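Local coordinates for ribokinase (Thermotoga maritima, PDB 1VM7) that catalyses the ATP-dependent phosphorylation of D-ribose to D-ribose 5-phosphate, probably with magnesium as the metal cofactor, at the interface of chains A and B. Residues are numbered along the deposited sequence; one frame, centred on the assembly and turned at random. Chains: chain A/B, ribokinase.

Contacts 1 and 2 are parts of one two-fold symmetric homodimer interface, and each recurs with the chains exchanged. Their C-alpha centres are about 16 Å apart. They share no residue, but use elements that follow each other in sequence: strands 40-42 and 45-51 on chain A, and strands 105-110 and 116-121 on chain B. Contact 1 joins strands by backbone bonds. Contact 2 adds side chains, waters and the start of helix 79-90. Their centres lie about 29 Å and 21 Å from A:Asp258, the predicted catalytic base, so both appear to serve assembly rather than direct chemistry.

Contact 1: the interface of chains A and B. Residues chain A 35, 39-41; chain B 117-120.
A:Thr40 and A:Gln41 pair with B:Ile118 and B:Ile119 in a parallel beta interface that joins strand 40-42 of chain A to strand 116-121 of chain B. It helps to join the two subunits of the homodimer, mainly by backbone bonds. The nitrogen of B:Ile118 donates to A:Glu39 O at 2.9 Å. A:Gln41 N then donates to B:Ile118 O at 2.7 Å. Last, B:Ile120 N gives its hydrogen to A:Gln41 O at 2.8 Å.

Side chains pack around this seam. A:Thr40 and B:Ile118 lie side by side and point the same way. The threonine hydroxyl OG1 sits 3.8 Å from B:Ile118 CB. The methyl CG2 of A:Thr40 lies anti to the backbone N (chi1 -63° for OG1), which turns it to B:Ile120. It meets the end methyl CD1 there at 3.3 Å, a tight fit.

A:Thr35 comes from the preceding loop and crosses B:Ile119 at a slant. Its OG1 touches B:Ile119 CG1 at 3.5 Å. The same OG1 accepts a bond from A:Gln41 NE2 at 2.9 Å, in the plane of the amide. This bond ties the loop to the strand within chain A. The aliphatic part of B:Arg117 passes A:Thr35 with its CD 4.0 Å from CB. The guanidinium comes close to A:Thr35 O, but its N-H points away and makes no hydrogen bond. The site extends the sheet of one subunit with a strand from the other, and so helps to build the ribokinase dimer.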
ATOM      1  N   THR A  35     -13.460  -2.909   0.973  1.00 32.05           N
ATOM      2  CA  THR A  35     -13.621  -1.927   2.025  1.00 31.66           C
ATOM      3  C   THR A  35     -14.572  -0.808   1.572  1.00 32.57           C
ATOM      4  O   THR A  35     -14.422  -0.226   0.498  1.00 32.16           O
ATOM      5  CB  THR A  35     -12.279  -1.355   2.501  1.00 32.11           C
ATOM      6  OG1 THR A  35     -11.330  -2.415   2.655  1.00 30.42           O
ATOM      7  CG2 THR A  35     -12.429  -0.607   3.858  1.00 29.78           C
ATOM      8  N   GLU A  39     -15.120   2.713   6.263  1.00 33.72           N
ATOM      9  CA  GLU A  39     -14.822   1.461   6.929  1.00 33.13           C
ATOM     10  C   GLU A  39     -13.323   1.326   7.144  1.00 32.68           C
ATOM     11  O   GLU A  39     -12.536   1.717   6.289  1.00 32.90           O
ATOM     12  CB  GLU A  39     -15.328   0.275   6.109  1.00 33.46           C
ATOM     13  CG  GLU A  39     -15.034  -1.081   6.772  1.00 34.24           C
ATOM     14  CD  GLU A  39     -15.451  -2.280   5.943  1.00 34.73           C
ATOM     15  OE1 GLU A  39     -15.909  -2.100   4.768  1.00 34.05           O
ATOM     16  OE2 GLU A  39     -15.291  -3.402   6.488  1.00 33.05           O
ATOM     17  N   THR A  40     -12.947   0.774   8.295  1.00 32.19           N
ATOM     18  CA  THR A  40     -11.596   0.315   8.568  1.00 32.74           C
ATOM     19  C   THR A  40     -11.659  -1.209   8.541  1.00 33.09           C
ATOM     20  O   THR A  40     -12.435  -1.816   9.271  1.00 33.29           O
ATOM     21  CB  THR A  40     -11.071   0.801   9.956  1.00 32.98           C
ATOM     22  OG1 THR A  40     -10.992   2.231   9.971  1.00 32.38           O
ATOM     23  CG2 THR A  40      -9.658   0.237  10.280  1.00 32.52           C
ATOM     24  N   GLN A  41     -10.865  -1.837   7.697  1.00 32.97           N
ATOM     25  CA  GLN A  41     -10.884  -3.295   7.583  1.00 33.31           C
ATOM     26  C   GLN A  41      -9.472  -3.828   7.698  1.00 33.86           C
ATOM     27  O   GLN A  41      -8.555  -3.272   7.110  1.00 33.78           O
ATOM     28  CB  GLN A  41     -11.466  -3.715   6.225  1.00 33.05           C
ATOM     29  CG  GLN A  41     -11.641  -5.246   6.107  1.00 33.07           C
ATOM     30  CD  GLN A  41     -12.272  -5.716   4.817  1.00 32.03           C
ATOM     31  OE1 GLN A  41     -12.722  -6.868   4.730  1.00 31.84           O
ATOM     32  NE2 GLN A  41     -12.291  -4.857   3.806  1.00 25.65           N
TER
ATOM     33  N   ARG B 117     -11.437   5.634   3.755  1.00 32.08           N
ATOM     34  CA  ARG B 117     -11.550   4.290   4.282  1.00 31.87           C
ATOM     35  C   ARG B 117     -10.133   3.769   4.434  1.00 32.06           C
ATOM     36  O   ARG B 117      -9.160   4.356   3.895  1.00 31.29           O
ATOM     37  CB  ARG B 117     -12.376   3.395   3.385  1.00 31.88           C
ATOM     38  CG  ARG B 117     -11.790   3.159   2.044  1.00 32.17           C
ATOM     39  CD  ARG B 117     -12.737   2.400   1.165  1.00 32.71           C
ATOM     40  NE  ARG B 117     -12.221   2.448  -0.194  1.00 33.93           N
ATOM     41  CZ  ARG B 117     -12.935   2.271  -1.291  1.00 34.66           C
ATOM     42  NH1 ARG B 117     -14.240   2.017  -1.228  1.00 34.76           N
ATOM     43  NH2 ARG B 117     -12.318   2.352  -2.468  1.00 36.58           N
ATOM     44  N   ILE B 118     -10.024   2.664   5.161  1.00 32.65           N
ATOM     45  CA  ILE B 118      -8.750   2.193   5.667  1.00 32.62           C
ATOM     46  C   ILE B 118      -8.645   0.671   5.679  1.00 32.77           C
ATOM     47  O   ILE B 118      -9.508  -0.020   6.227  1.00 32.25           O
ATOM     48  CB  ILE B 118      -8.500   2.707   7.132  1.00 32.86           C
ATOM     49  CG1 ILE B 118      -8.613   4.239   7.215  1.00 32.51           C
ATOM     50  CG2 ILE B 118      -7.160   2.202   7.665  1.00 31.40           C
ATOM     51  CD1 ILE B 118      -8.243   4.846   8.578  1.00 32.78           C
ATOM     52  N   ILE B 119      -7.560   0.175   5.085  1.00 32.88           N
ATOM     53  CA  ILE B 119      -7.155  -1.199   5.228  1.00 33.04           C
ATOM     54  C   ILE B 119      -5.978  -1.186   6.176  1.00 33.77           C
ATOM     55  O   ILE B 119      -4.991  -0.451   5.964  1.00 33.65           O
ATOM     56  CB  ILE B 119      -6.720  -1.876   3.914  1.00 33.06           C
ATOM     57  CG1 ILE B 119      -7.858  -1.893   2.918  1.00 34.01           C
ATOM     58  CG2 ILE B 119      -6.258  -3.336   4.181  1.00 33.06           C
ATOM     59  CD1 ILE B 119      -7.457  -2.361   1.576  1.00 35.93           C
ATOM     60  N   ILE B 120      -6.072  -2.019   7.207  1.00 33.50           N
ATOM     61  CA  ILE B 120      -5.018  -2.114   8.197  1.00 34.66           C
ATOM     62  C   ILE B 120      -4.301  -3.431   8.069  1.00 33.51           C
ATOM     63  O   ILE B 120      -4.916  -4.475   8.046  1.00 33.36           O
ATOM     64  CB  ILE B 120      -5.545  -1.970   9.617  1.00 35.45           C
ATOM     65  CG1 ILE B 120      -5.804  -0.488   9.862  1.00 39.24           C
ATOM     66  CG2 ILE B 120      -4.484  -2.439  10.639  1.00 37.42           C
ATOM     67  CD1 ILE B 120      -6.505  -0.219  11.098  1.00 43.60           C
TER

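Contact 2: the interface of chains A and B. Residues chain A 27, 46, 79-80, 105; chain B 78, 80, 102, 105, 107.
B:Arg105 reaches toward A:Met46 and A:Tyr80 across the dimer interface of this PfkB-family carbohydrate kinase. Its CB packs on the ring of B:Phe107 in its own chain, 3.7 Å from CE1. CG is anti to the carbonyl carbon (chi1 -87°), and the bend at chi2 carries the chain on to chain A. CD meets the sulfur SD of A:Met46 at 3.9 Å, the two side chains crossing at about a right angle. NE binds water 1 at 3.1 Å, and that water also binds the phenol OH of A:Tyr80. The edge of the B:Tyr80 ring, at CD2, points at one face of the guanidinium, near its rim. NH1 donates to B:Asp78 OD2 at 3.0 Å, a salt bridge within chain B; it meets the oxygen on its syn side, 25° out of the carboxylate plane. NH2 makes a weak bond to water 1.

A:Met46 runs with CG anti to its backbone N (chi1 -174°). Its SD also touches B:Phe107 CZ at 3.8 Å. The chain bends at chi3, and the methyl CE rests 3.9 Å from CG of B:Pro102, the two side chains running in opposite directions.

The twin arginine takes another course. A:Arg105 comes from the opposite direction to B:Tyr80. Its NH1 comes within 3.1 Å of the phenol OH of B:Tyr80, but no N-H points at that oxygen; water 2, which lies in the guanidinium plane, joins the two. Water 2 in turn bonds to water 1 at 2.7 Å.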
ATOM      1  N   ILE A  27       1.385  -4.322  -4.486  1.00 33.09           N
ATOM      2  CA  ILE A  27       1.073  -4.569  -3.084  1.00 33.22           C
ATOM      3  C   ILE A  27      -0.334  -5.137  -3.014  1.00 33.09           C
ATOM      4  O   ILE A  27      -1.315  -4.418  -3.242  1.00 33.25           O
ATOM      5  CB  ILE A  27       1.232  -3.280  -2.210  1.00 33.69           C
ATOM      6  CG1 ILE A  27       2.677  -2.777  -2.278  1.00 33.18           C
ATOM      7  CG2 ILE A  27       0.850  -3.537  -0.756  1.00 33.12           C
ATOM      8  CD1 ILE A  27       2.800  -1.311  -2.022  1.00 36.06           C
ATOM      9  N   MET A  46      -0.937  -9.364   3.373  1.00 33.63           N
ATOM     10  CA  MET A  46      -0.251  -8.447   2.486  1.00 34.47           C
ATOM     11  C   MET A  46       0.924  -9.163   1.866  1.00 33.42           C
ATOM     12  O   MET A  46       1.750  -9.744   2.567  1.00 33.88           O
ATOM     13  CB  MET A  46       0.270  -7.226   3.216  1.00 34.41           C
ATOM     14  CG  MET A  46       0.855  -6.195   2.270  1.00 37.23           C
ATOM     15  SD  MET A  46       1.583  -4.800   3.142  1.00 36.33           S
ATOM     16  CE  MET A  46       3.112  -5.496   3.658  1.00 37.80           C
ATOM     17  N   ASP A  79      13.392   1.197   0.160  1.00 31.41           N
ATOM     18  CA  ASP A  79      13.535  -0.222   0.355  1.00 31.48           C
ATOM     19  C   ASP A  79      13.022  -1.026  -0.862  1.00 31.35           C
ATOM     20  O   ASP A  79      13.644  -2.016  -1.272  1.00 30.50           O
ATOM     21  CB  ASP A  79      12.853  -0.627   1.676  1.00 32.25           C
ATOM     22  CG  ASP A  79      11.484   0.039   1.862  1.00 34.83           C
ATOM     23  OD1 ASP A  79      10.810   0.369   0.833  1.00 35.97           O
ATOM     24  OD2 ASP A  79      11.095   0.229   3.038  1.00 38.21           O
ATOM     25  N   TYR A  80      11.933  -0.586  -1.473  1.00 30.49           N
ATOM     26  CA  TYR A  80      11.446  -1.287  -2.621  1.00 30.65           C
ATOM     27  C   TYR A  80      12.431  -1.171  -3.783  1.00 31.07           C
ATOM     28  O   TYR A  80      12.668  -2.142  -4.509  1.00 30.64           O
ATOM     29  CB  TYR A  80      10.030  -0.834  -2.987  1.00 30.90           C
ATOM     30  CG  TYR A  80       8.933  -1.312  -2.008  1.00 30.23           C
ATOM     31  CD1 TYR A  80       9.029  -2.530  -1.330  1.00 33.70           C
ATOM     32  CD2 TYR A  80       7.763  -0.586  -1.831  1.00 32.38           C
ATOM     33  CE1 TYR A  80       8.016  -2.975  -0.427  1.00 30.19           C
ATOM     34  CE2 TYR A  80       6.742  -1.028  -0.937  1.00 31.92           C
ATOM     35  CZ  TYR A  80       6.875  -2.225  -0.254  1.00 30.88           C
ATOM     36  OH  TYR A  80       5.868  -2.644   0.624  1.00 31.14           O
ATOM     37  N   ARG A 105       4.332   2.142  -7.327  1.00 32.28           N
ATOM     38  CA  ARG A 105       3.618   1.100  -6.599  1.00 33.68           C
ATOM     39  C   ARG A 105       2.152   1.026  -6.986  1.00 33.50           C
ATOM     40  O   ARG A 105       1.576   1.998  -7.475  1.00 34.59           O
ATOM     41  CB  ARG A 105       3.823   1.250  -5.107  1.00 34.52           C
ATOM     42  CG  ARG A 105       3.324   2.477  -4.420  1.00 34.54           C
ATOM     43  CD  ARG A 105       4.062   2.610  -3.107  1.00 36.60           C
ATOM     44  NE  ARG A 105       5.474   2.789  -3.379  1.00 38.72           N
ATOM     45  CZ  ARG A 105       6.467   2.791  -2.492  1.00 39.43           C
ATOM     46  NH1 ARG A 105       6.259   2.641  -1.191  1.00 39.75           N
ATOM     47  NH2 ARG A 105       7.702   2.959  -2.931  1.00 38.78           N
TER
ATOM     48  N   ASP B  78      12.203  -1.855   8.128  1.00 31.64           N
ATOM     49  CA  ASP B  78      12.036  -1.258   6.819  1.00 31.31           C
ATOM     50  C   ASP B  78      12.124   0.273   6.894  1.00 31.08           C
ATOM     51  O   ASP B  78      12.230   0.826   7.967  1.00 31.03           O
ATOM     52  CB  ASP B  78      10.704  -1.751   6.164  1.00 30.71           C
ATOM     53  CG  ASP B  78       9.420  -1.552   7.065  1.00 31.62           C
ATOM     54  OD1 ASP B  78       9.439  -0.843   8.102  1.00 29.25           O
ATOM     55  OD2 ASP B  78       8.353  -2.098   6.698  1.00 28.77           O
ATOM     56  N   TYR B  80       9.938   2.546   6.605  1.00 30.29           N
ATOM     57  CA  TYR B  80       8.862   3.149   7.369  1.00 30.67           C
ATOM     58  C   TYR B  80       9.172   3.054   8.876  1.00 31.12           C
ATOM     59  O   TYR B  80       8.930   4.017   9.602  1.00 30.31           O
ATOM     60  CB  TYR B  80       7.502   2.543   6.985  1.00 30.42           C
ATOM     61  CG  TYR B  80       7.039   2.895   5.542  1.00 29.89           C
ATOM     62  CD1 TYR B  80       7.439   4.070   4.904  1.00 28.73           C
ATOM     63  CD2 TYR B  80       6.202   2.029   4.837  1.00 29.59           C
ATOM     64  CE1 TYR B  80       7.018   4.377   3.603  1.00 29.52           C
ATOM     65  CE2 TYR B  80       5.782   2.309   3.550  1.00 28.80           C
ATOM     66  CZ  TYR B  80       6.172   3.479   2.941  1.00 29.42           C
ATOM     67  OH  TYR B  80       5.742   3.720   1.671  1.00 30.30           O
ATOM     68  N   PRO B 102       7.199  -6.543   7.927  1.00 31.48           N
ATOM     69  CA  PRO B 102       6.910  -5.162   7.554  1.00 30.57           C
ATOM     70  C   PRO B 102       6.262  -4.403   8.722  1.00 30.14           C
ATOM     71  O   PRO B 102       5.506  -4.972   9.494  1.00 29.14           O
ATOM     72  CB  PRO B 102       5.882  -5.302   6.429  1.00 31.00           C
ATOM     73  CG  PRO B 102       6.080  -6.668   5.870  1.00 30.74           C
ATOM     74  CD  PRO B 102       6.563  -7.522   7.020  1.00 31.20           C
ATOM     75  N   ARG B 105       0.880  -1.218   8.898  1.00 32.55           N
ATOM     76  CA  ARG B 105       0.473  -0.248   7.873  1.00 33.63           C
ATOM     77  C   ARG B 105      -1.000   0.035   7.902  1.00 33.46           C
ATOM     78  O   ARG B 105      -1.812  -0.864   8.076  1.00 33.64           O
ATOM     79  CB  ARG B 105       0.734  -0.840   6.478  1.00 33.92           C
ATOM     80  CG  ARG B 105       2.141  -0.575   5.998  1.00 35.46           C
ATOM     81  CD  ARG B 105       2.678  -1.789   5.408  1.00 35.63           C
ATOM     82  NE  ARG B 105       3.822  -1.515   4.578  1.00 37.85           N
ATOM     83  CZ  ARG B 105       5.075  -1.453   4.993  1.00 36.69           C
ATOM     84  NH1 ARG B 105       5.389  -1.622   6.270  1.00 35.82           N
ATOM     85  NH2 ARG B 105       6.011  -1.220   4.104  1.00 38.73           N
ATOM     86  N   PHE B 107      -3.508   1.593   5.143  1.00 33.72           N
ATOM     87  CA  PHE B 107      -3.677   2.106   3.791  1.00 34.03           C
ATOM     88  C   PHE B 107      -4.964   2.894   3.742  1.00 34.49           C
ATOM     89  O   PHE B 107      -6.041   2.334   3.864  1.00 35.42           O
ATOM     90  CB  PHE B 107      -3.719   0.987   2.774  1.00 33.79           C
ATOM     91  CG  PHE B 107      -2.508   0.113   2.789  1.00 34.16           C
ATOM     92  CD1 PHE B 107      -2.460  -0.994   3.598  1.00 32.98           C
ATOM     93  CD2 PHE B 107      -1.410   0.406   1.990  1.00 35.10           C
ATOM     94  CE1 PHE B 107      -1.361  -1.823   3.599  1.00 33.63           C
ATOM     95  CE2 PHE B 107      -0.288  -0.416   1.988  1.00 34.02           C
ATOM     96  CZ  PHE B 107      -0.267  -1.527   2.787  1.00 34.17           C
TER
HETATM   97  O   HOH W   1       3.900  -0.659   1.571  1.00 17.96           O
HETATM   98  O   HOH W   2       3.945   1.788   0.387  1.00 21.96           O